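Local coordinates for protein glutaryl-CoA dehydrogenase (Mycobacterium smegmatis, PDB 3SF6) that belongs to the acyl-CoA dehydrogenase family of flavoproteins and binds dihydroflavine-adenine dinucleotide in a four-chain assembly, at residues Arg35-Arg38 and Asp39-Ser43; Thr249-Gly252 and Ala253-Arg256; Gly358-Ile362 and Thr363-Pro367. All coordinates share one frame; numbering follows the deposited sequence.

Contact 1: residues Arg35-Arg38 and Asp39-Ser43. With EDO (1,2-ethanediol), chain O; SO4 (sulfate ion), chain S.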
loop_
_atom_site.group_PDB
_atom_site.type_symbol
_atom_site.label_atom_id
_atom_site.label_comp_id
_atom_site.label_asym_id
_atom_site.label_seq_id
_atom_site.Cartn_x
_atom_site.Cartn_y
_atom_site.Cartn_z
ATOM N N ARG A 35 3.860 33.591 -10.215
ATOM C CA ARG A 35 4.820 32.962 -11.086
ATOM C C ARG A 35 6.163 33.718 -11.062
ATOM O O ARG A 35 7.243 33.103 -11.089
ATOM C CB ARG A 35 4.290 32.815 -12.524
ATOM C CG ARG A 35 3.111 31.852 -12.679
ATOM C CD ARG A 35 2.795 31.552 -14.119
ATOM N NE ARG A 35 2.488 32.756 -14.888
ATOM C CZ ARG A 35 1.308 33.351 -14.998
ATOM N NH1 ARG A 35 0.205 32.816 -14.446
ATOM N NH2 ARG A 35 1.226 34.474 -15.690
ATOM N N GLU A 36 6.122 35.049 -11.037
ATOM C CA GLU A 36 7.350 35.833 -10.937
ATOM C C GLU A 36 8.154 35.538 -9.670
ATOM O O GLU A 36 9.363 35.317 -9.715
ATOM C CB GLU A 36 7.044 37.326 -11.007
ATOM C CG GLU A 36 8.252 38.204 -10.945
ATOM C CD GLU A 36 8.026 39.668 -11.207
ATOM O OE1 GLU A 36 7.032 40.073 -11.830
ATOM O OE2 GLU A 36 8.924 40.425 -10.779
ATOM N N ILE A 37 7.483 35.457 -8.527
ATOM C CA ILE A 37 8.170 35.157 -7.273
ATOM C C ILE A 37 8.778 33.749 -7.341
ATOM O O ILE A 37 9.954 33.520 -6.998
ATOM C CB ILE A 37 7.217 35.351 -6.059
ATOM C CG1 ILE A 37 7.043 36.841 -5.749
ATOM C CG2 ILE A 37 7.743 34.595 -4.816
ATOM C CD1 ILE A 37 5.869 37.162 -4.857
ATOM N N ARG A 38 7.977 32.796 -7.823
ATOM C CA ARG A 38 8.427 31.434 -7.993
ATOM C C ARG A 38 9.694 31.370 -8.864
ATOM O O ARG A 38 10.680 30.736 -8.520
ATOM C CB ARG A 38 7.262 30.642 -8.609
ATOM C CG ARG A 38 7.445 29.210 -8.777
ATOM C CD ARG A 38 7.914 28.755 -10.106
ATOM N NE ARG A 38 7.289 29.251 -11.342
ATOM C CZ ARG A 38 6.260 28.736 -12.030
ATOM N NH1 ARG A 38 5.525 27.693 -11.609
ATOM N NH2 ARG A 38 5.941 29.299 -13.195
ATOM N N ASP A 39 9.660 32.063 -9.991
ATOM C CA ASP A 39 10.752 32.065 -10.943
ATOM C C ASP A 39 12.004 32.688 -10.346
ATOM O O ASP A 39 13.161 32.231 -10.591
ATOM C CB ASP A 39 10.326 32.840 -12.204
ATOM C CG ASP A 39 9.289 32.108 -13.046
ATOM O OD1 ASP A 39 9.041 30.907 -12.804
ATOM O OD2 ASP A 39 8.694 32.780 -13.928
ATOM N N THR A 40 11.796 33.759 -9.587
ATOM C CA THR A 40 12.915 34.459 -8.921
ATOM C C THR A 40 13.626 33.539 -7.918
ATOM O O THR A 40 14.861 33.452 -7.884
ATOM C CB THR A 40 12.416 35.739 -8.202
ATOM O OG1 THR A 40 11.910 36.656 -9.180
ATOM C CG2 THR A 40 13.566 36.417 -7.468
ATOM N N VAL A 41 12.851 32.828 -7.116
ATOM C CA VAL A 41 13.422 31.922 -6.151
ATOM C C VAL A 41 14.062 30.728 -6.851
ATOM O O VAL A 41 15.174 30.299 -6.491
ATOM C CB VAL A 41 12.383 31.463 -5.117
ATOM C CG1 VAL A 41 12.982 30.492 -4.081
ATOM C CG2 VAL A 41 11.776 32.666 -4.357
ATOM N N ARG A 42 13.430 30.219 -7.907
ATOM C CA ARG A 42 14.044 29.117 -8.665
ATOM C C ARG A 42 15.433 29.521 -9.164
ATOM O O ARG A 42 16.384 28.727 -9.112
ATOM C CB ARG A 42 13.148 28.721 -9.836
ATOM C CG ARG A 42 13.656 27.523 -10.629
ATOM C CD ARG A 42 12.687 27.156 -11.732
ATOM N NE ARG A 42 11.418 26.692 -11.199
ATOM C CZ ARG A 42 10.332 26.478 -11.923
ATOM N NH1 ARG A 42 10.347 26.656 -13.248
ATOM N NH2 ARG A 42 9.235 26.070 -11.354
ATOM N N SER A 43 15.561 30.743 -9.671
ATOM C CA SER A 43 16.850 31.209 -10.189
ATOM C C SER A 43 17.893 31.299 -9.092
ATOM O O SER A 43 19.037 30.870 -9.278
ATOM C CB SER A 43 16.689 32.553 -10.907
ATOM O OG SER A 43 17.934 32.933 -11.458
HETATM C C1 EDO O . 5.556 23.730 -8.984
HETATM O O1 EDO O . 6.504 23.449 -9.967
HETATM C C2 EDO O . 4.912 25.103 -9.288
HETATM O O2 EDO O . 5.848 26.173 -9.137
HETATM S S SO4 S . -2.487 36.382 -14.703
HETATM O O1 SO4 S . -3.938 36.355 -14.946
HETATM O O2 SO4 S . -2.097 37.078 -13.463
HETATM O O3 SO4 S . -2.115 37.407 -15.727
HETATM O O4 SO4 S . -1.873 35.035 -15.023
HETATM O O HOH W 1 11.397 39.269 -9.144
#
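Arg-38 and Asp-39 are neighbours on helix 32-49, and their side chains meet in a salt bridge. NE of Arg-38 gives its hydrogen to OD1 of Asp-39 at 2.8 Å. The carboxylate lies at the edge of the guanidinium, but OD1 is approached from above the carboxylate plane, and the two flat groups are turned 24° apart. Arg-38 gets there by folding: CG leaves anti to the backbone N (chi1 -175°), then the chain bends at chi2 and again at chi3, which swings NE back over the next residue. NH1 points on to O2 of a 1,2-ethanediol molecule at 2.9 Å, probably from the crystallisation liquor, while NH2 bonds Asn-27. With all three nitrogens engaged, the guanidinium has little freedom to rotate.

One turn on, Arg-42 lies alongside Arg-38 and points the same way. CD of Arg-38 sits over one face of the Arg-42 guanidinium, 3.2 Å from Arg-42 NH2. The two positive groups come close, but NH2 of Arg-42 has a salt bridge to Glu-100 of helix 91-104, which probably eases their repulsion.

On the outer flank, OG1 of Thr-40 stands beside its own backbone N (chi1 -64°) and bonds back to Glu-36 O at 2.9 Å. Thr-40 N bonds the same oxygen, the two donors reaching it from opposite faces of the carbonyl plane. A water links OG1 to Glu-36 OE2 as well. The end of Arg-35 leads away and holds O4 of a sulfate, probably of the same origin, with NH1 (3.1 Å) and NH2 (3.2 Å); NH1 also bonds Asn-27 O.

Ile-37 and Val-41 face helix 91-104. This is an amphipathic alpha-helix in the N-terminal helical domain of the acyl-CoA dehydrogenase fold, with i to i+4 backbone bonds throughout.

Contact 2: residues Thr249-Gly252 and Ala253-Arg256; sequences TSLG and APLR. With SO4 (sulfate ion), chain M.
Gly-252 O accepts from Arg-256 N at 2.8 Å, the shortest bond between 249-252 and 253-256 and already a full helical i to i+4 link. Leu-251 O takes Leu-255 N in the same way at 3.2 Å, with a straight N-H (166°). One step earlier the pattern is tighter: Ala-253 N bonds Ser-250 O at 3.1 Å, an i to i+3 bond, reaching the oxygen from well above the carbonyl plane. Two of the first amides find other acceptors. OG of Ser-250 accepts from Gly-252 N at 3.1 Å, over a rather bent N-H (136°), and Leu-251 N donates to O4 of a sulfate at 2.9 Å. That sulfate, probably from the crystallisation liquor, also binds Ile-201 N, and its charge would be expected to sit well beside the amino end of a helix. Chi1 of 72° holds OG of Ser-250 between its own N and carbonyl carbon, where it can accept from Gly-252 N.

Outside this polar frame, Leu-251 extends from the turn with CG anti to the backbone N. Its CD1 meets CG of Pro-254 at 4.1 Å, the two side chains crossing at about a right angle, and its CG touches CD1 of Leu-255, also at 4.1 Å. Pro-254, lacking an N-H, lays its ring against Leu-251 O. Ala-253 and Pro-254 pack on Trp-194 of strand 190-197. NH2 of Arg-256 is hydrogen-bonded to Tyr-121 OH, and its side chain packs on Phe-126, both of helix 106-126.

This is a serine N-cap with proline in the first turn, opening the long helix 252-286 of the C-terminal domain in the acyl-CoA dehydrogenase fold.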
loop_
_atom_site.group_PDB
_atom_site.type_symbol
_atom_site.label_atom_id
_atom_site.label_comp_id
_atom_site.label_asym_id
_atom_site.label_seq_id
_atom_site.Cartn_x
_atom_site.Cartn_y
_atom_site.Cartn_z
ATOM N N THR A 249 0.962 33.446 26.233
ATOM C CA THR A 249 0.455 33.124 27.583
ATOM C C THR A 249 -0.009 31.661 27.735
ATOM O O THR A 249 -0.577 31.278 28.770
ATOM C CB THR A 249 -0.673 34.072 28.007
ATOM O OG1 THR A 249 -1.759 33.951 27.091
ATOM C CG2 THR A 249 -0.182 35.550 28.078
ATOM N N SER A 250 0.239 30.842 26.725
ATOM C CA SER A 250 -0.152 29.437 26.789
ATOM C C SER A 250 0.578 28.638 25.732
ATOM O O SER A 250 1.280 29.198 24.902
ATOM C CB SER A 250 -1.659 29.301 26.558
ATOM O OG SER A 250 -1.977 29.550 25.190
ATOM N N LEU A 251 0.374 27.322 25.750
ATOM C CA LEU A 251 0.909 26.430 24.713
ATOM C C LEU A 251 0.419 26.824 23.326
ATOM O O LEU A 251 1.048 26.542 22.303
ATOM C CB LEU A 251 0.530 24.965 25.020
ATOM C CG LEU A 251 1.252 23.896 24.184
ATOM C CD1 LEU A 251 2.785 23.810 24.487
ATOM C CD2 LEU A 251 0.551 22.538 24.397
ATOM N N GLY A 252 -0.731 27.484 23.250
ATOM C CA GLY A 252 -1.189 27.930 21.949
ATOM C C GLY A 252 -0.223 28.856 21.209
ATOM O O GLY A 252 -0.208 28.854 19.967
ATOM N N ALA A 253 0.613 29.614 21.930
ATOM C CA ALA A 253 1.595 30.503 21.252
ATOM C C ALA A 253 2.606 29.713 20.420
ATOM O O ALA A 253 2.704 29.966 19.227
ATOM C CB ALA A 253 2.291 31.454 22.259
ATOM N N PRO A 254 3.333 28.741 21.011
ATOM C CA PRO A 254 4.247 28.037 20.120
ATOM C C PRO A 254 3.529 27.248 19.026
ATOM O O PRO A 254 4.047 27.122 17.911
ATOM C CB PRO A 254 5.021 27.095 21.069
ATOM C CG PRO A 254 4.197 27.038 22.327
ATOM C CD PRO A 254 3.598 28.403 22.424
ATOM N N LEU A 255 2.353 26.725 19.336
ATOM C CA LEU A 255 1.565 26.008 18.340
ATOM C C LEU A 255 1.140 26.882 17.180
ATOM O O LEU A 255 1.087 26.397 16.046
ATOM C CB LEU A 255 0.325 25.297 18.945
ATOM C CG LEU A 255 0.634 24.199 19.977
ATOM C CD1 LEU A 255 -0.629 23.522 20.513
ATOM C CD2 LEU A 255 1.569 23.181 19.420
ATOM N N ARG A 256 0.832 28.154 17.420
ATOM C CA ARG A 256 0.534 29.049 16.278
ATOM C C ARG A 256 1.742 29.191 15.362
ATOM O O ARG A 256 1.590 29.254 14.142
ATOM C CB ARG A 256 0.099 30.441 16.744
ATOM C CG ARG A 256 -1.361 30.613 17.164
ATOM C CD ARG A 256 -1.649 32.131 17.529
ATOM N NE ARG A 256 -1.191 33.056 16.474
ATOM C CZ ARG A 256 -1.220 34.401 16.544
ATOM N NH1 ARG A 256 -1.657 35.023 17.635
ATOM N NH2 ARG A 256 -0.785 35.141 15.520
HETATM S S SO4 M . -0.774 26.340 29.317
HETATM O O1 SO4 M . -2.080 26.756 29.791
HETATM O O2 SO4 M . -0.334 25.182 30.106
HETATM O O3 SO4 M . 0.146 27.416 29.529
HETATM O O4 SO4 M . -0.969 25.939 27.900
#

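Contact 3: residues Gly358-Ile362 and Thr363-Pro367; sequences GASGI and TGEYP. With FDA (dihydroflavine-adenine dinucleotide), chain B.
Thr-363 follows directly on the 3-10 turn 359-362 and opens an ST turn, its OG1 accepting from Glu-365 N at 3.1 Å; the whole loop joins helices 332-357 and 368-380. Chi1 of 79° sets OG1 between the backbone N and the carbonyl carbon. The same hydroxyl donates to a water, and that water gives hydrogens to Ser-360 O and Glu-365 OE1, so one water bridge fastens both sides of the loop. The CG2 branch of Thr-363 lies 4.1 Å from CG1 of Ile-362, the side chains crossing at a slant.

Glu-365 is fully extended, and its OE1 reaches the water at 2.6 Å. Tyr-366 then turns its ring edge to the 3-10 turn: CD2 stands 3.4 Å from Ser-360 O. Beyond it Pro-367 packs on helix 252-286.

Trp-181 of the second subunit covers Ala-359, Ser-360 and Thr-363, placing the loop at a subunit interface beside the flavin. There Ala-359 N donates to O1P of dihydroflavine-adenine dinucleotide at 3.0 Å, almost straight at 173°.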
loop_
_atom_site.group_PDB
_atom_site.type_symbol
_atom_site.label_atom_id
_atom_site.label_comp_id
_atom_site.label_asym_id
_atom_site.label_seq_id
_atom_site.Cartn_x
_atom_site.Cartn_y
_atom_site.Cartn_z
ATOM N N GLY A 358 18.059 2.803 -10.935
ATOM C CA GLY A 358 18.935 1.642 -10.746
ATOM C C GLY A 358 20.157 2.048 -9.926
ATOM O O GLY A 358 20.064 2.845 -8.998
ATOM N N ALA A 359 21.293 1.447 -10.219
ATOM C CA ALA A 359 22.492 1.660 -9.424
ATOM C C ALA A 359 22.891 3.122 -9.467
ATOM O O ALA A 359 23.399 3.637 -8.476
ATOM C CB ALA A 359 23.675 0.801 -9.913
ATOM N N SER A 360 22.715 3.787 -10.617
ATOM C CA SER A 360 23.087 5.213 -10.717
ATOM C C SER A 360 22.449 6.058 -9.632
ATOM O O SER A 360 22.998 7.094 -9.242
ATOM C CB SER A 360 22.724 5.785 -12.078
ATOM O OG SER A 360 23.557 5.243 -13.066
ATOM N N GLY A 361 21.297 5.619 -9.142
ATOM C CA GLY A 361 20.556 6.305 -8.112
ATOM C C GLY A 361 21.143 6.278 -6.719
ATOM O O GLY A 361 20.675 7.016 -5.855
ATOM N N ILE A 362 22.154 5.448 -6.488
ATOM C CA ILE A 362 22.746 5.343 -5.161
ATOM C C ILE A 362 23.866 6.315 -4.876
ATOM O O ILE A 362 24.425 6.263 -3.759
ATOM C CB ILE A 362 23.209 3.901 -4.776
ATOM C CG1 ILE A 362 24.481 3.492 -5.537
ATOM C CG2 ILE A 362 22.075 2.902 -4.961
ATOM C CD1 ILE A 362 25.464 2.703 -4.670
ATOM N N THR A 363 24.256 7.177 -5.831
ATOM C CA THR A 363 25.312 8.166 -5.504
ATOM C C THR A 363 24.756 9.578 -5.580
ATOM O O THR A 363 23.638 9.789 -6.069
ATOM C CB THR A 363 26.534 8.071 -6.413
ATOM O OG1 THR A 363 26.278 8.718 -7.671
ATOM C CG2 THR A 363 26.917 6.581 -6.668
ATOM N N GLY A 364 25.557 10.555 -5.175
ATOM C CA GLY A 364 25.125 11.968 -5.309
ATOM C C GLY A 364 25.262 12.535 -6.727
ATOM O O GLY A 364 25.096 13.744 -6.910
ATOM N N GLU A 365 25.572 11.720 -7.711
ATOM C CA GLU A 365 25.420 12.080 -9.148
ATOM C C GLU A 365 23.967 12.588 -9.387
ATOM O O GLU A 365 23.751 13.457 -10.225
ATOM C CB GLU A 365 25.685 10.895 -10.073
ATOM C CG GLU A 365 25.547 11.224 -11.575
ATOM C CD GLU A 365 25.828 10.047 -12.523
ATOM O OE1 GLU A 365 25.971 8.883 -12.066
ATOM O OE2 GLU A 365 25.870 10.300 -13.754
ATOM N N TYR A 366 22.999 12.019 -8.673
ATOM C CA TYR A 366 21.595 12.402 -8.760
ATOM C C TYR A 366 21.131 12.826 -7.380
ATOM O O TYR A 366 21.717 12.371 -6.381
ATOM C CB TYR A 366 20.749 11.197 -9.236
ATOM C CG TYR A 366 21.032 10.835 -10.678
ATOM C CD1 TYR A 366 20.473 11.555 -11.701
ATOM C CD2 TYR A 366 21.945 9.845 -11.012
ATOM C CE1 TYR A 366 20.759 11.271 -13.054
ATOM C CE2 TYR A 366 22.235 9.559 -12.376
ATOM C CZ TYR A 366 21.611 10.255 -13.370
ATOM O OH TYR A 366 21.893 10.035 -14.723
ATOM N N PRO A 367 20.073 13.681 -7.302
ATOM C CA PRO A 367 19.661 14.264 -6.024
ATOM C C PRO A 367 18.728 13.402 -5.177
ATOM O O PRO A 367 18.332 13.810 -4.077
ATOM C CB PRO A 367 18.963 15.555 -6.485
ATOM C CG PRO A 367 18.322 15.167 -7.752
ATOM C CD PRO A 367 19.352 14.330 -8.432
HETATM P PA FDA B . 18.961 -0.811 -15.430
HETATM O O1A FDA B . 18.976 -2.189 -15.936
HETATM O O2A FDA B . 19.377 0.319 -16.278
HETATM O O5B FDA B . 17.434 -0.610 -14.963
HETATM C C5B FDA B . 16.960 0.708 -14.610
HETATM C C4B FDA B . 15.525 0.613 -14.103
HETATM O O4B FDA B . 14.720 0.156 -15.220
HETATM C C3B FDA B . 15.316 -0.396 -12.994
HETATM O O3B FDA B . 14.255 0.060 -12.125
HETATM C C2B FDA B . 14.882 -1.636 -13.763
HETATM O O2B FDA B . 14.197 -2.573 -12.912
HETATM C C1B FDA B . 14.031 -1.054 -14.899
HETATM N N9A FDA B . 13.990 -1.952 -16.061
HETATM C C8A FDA B . 15.058 -2.359 -16.811
HETATM N N7A FDA B . 14.644 -3.216 -17.756
HETATM C C5A FDA B . 13.291 -3.366 -17.590
HETATM C C6A FDA B . 12.307 -4.114 -18.225
HETATM N N6A FDA B . 12.586 -4.921 -19.278
HETATM N N1A FDA B . 11.034 -3.995 -17.779
HETATM C C2A FDA B . 10.728 -3.226 -16.732
HETATM N N3A FDA B . 11.631 -2.508 -16.095
HETATM C C4A FDA B . 12.916 -2.572 -16.506
HETATM N N1 FDA B . 27.122 -5.918 -10.727
HETATM C C2 FDA B . 28.138 -6.802 -10.930
HETATM O O2 FDA B . 28.288 -7.311 -12.067
HETATM N N3 FDA B . 28.948 -7.137 -9.902
HETATM C C4 FDA B . 28.852 -6.609 -8.675
HETATM O O4 FDA B . 29.665 -6.895 -7.756
HETATM C C4X FDA B . 27.791 -5.708 -8.440
HETATM N N5 FDA B . 27.658 -5.090 -7.245
HETATM C C5X FDA B . 26.869 -3.962 -7.135
HETATM C C6 FDA B . 26.965 -3.123 -6.031
HETATM C C7 FDA B . 26.167 -2.006 -5.878
HETATM C C7M FDA B . 26.370 -1.062 -4.688
HETATM C C8 FDA B . 25.217 -1.745 -6.858
HETATM C C8M FDA B . 24.326 -0.510 -6.674
HETATM C C9 FDA B . 25.102 -2.552 -7.968
HETATM C C9A FDA B . 25.935 -3.681 -8.117
HETATM N N10 FDA B . 25.891 -4.471 -9.270
HETATM C C10 FDA B . 26.956 -5.370 -9.499
HETATM C "C1'" FDA B . 25.172 -3.996 -10.459
HETATM C "C2'" FDA B . 23.703 -4.432 -10.354
HETATM O "O2'" FDA B . 23.563 -5.835 -10.669
HETATM C "C3'" FDA B . 22.886 -3.604 -11.332
HETATM O "O3'" FDA B . 22.763 -2.296 -10.775
HETATM C "C4'" FDA B . 21.480 -4.164 -11.562
HETATM O "O4'" FDA B . 21.537 -5.368 -12.353
HETATM C "C5'" FDA B . 20.550 -3.158 -12.241
HETATM O "O5'" FDA B . 21.155 -2.709 -13.460
HETATM P P FDA B . 21.223 -1.140 -13.734
HETATM O O1P FDA B . 21.630 -0.453 -12.500
HETATM O O2P FDA B . 22.024 -0.934 -14.961
HETATM O O3P FDA B . 19.697 -0.700 -14.002
HETATM O O HOH W 2 25.472 7.511 -9.877
HETATM O O HOH W 3 20.413 9.747 -5.805
#

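From the N terminus the three contacts come in series, each a local turn of continuous chain, and none encloses or crosses another. Contact 1 lies within helix 32-49 of the N-terminal domain. Contact 2 follows the middle-domain strands and starts helix 252-286, about 33 Å from contact 1 between centres and on the opposite side of the chain's centre. Contact 3 closes the loop between helices 332-357 and 368-380, its centre about 42 Å from that of contact 2. Helix 252-286, which contact 2 begins, runs past the other two: Arg-274 shares the ethanediol bound by Arg-38 of contact 1, and Thr-279 and Tyr-283 receive side chains of contact 3.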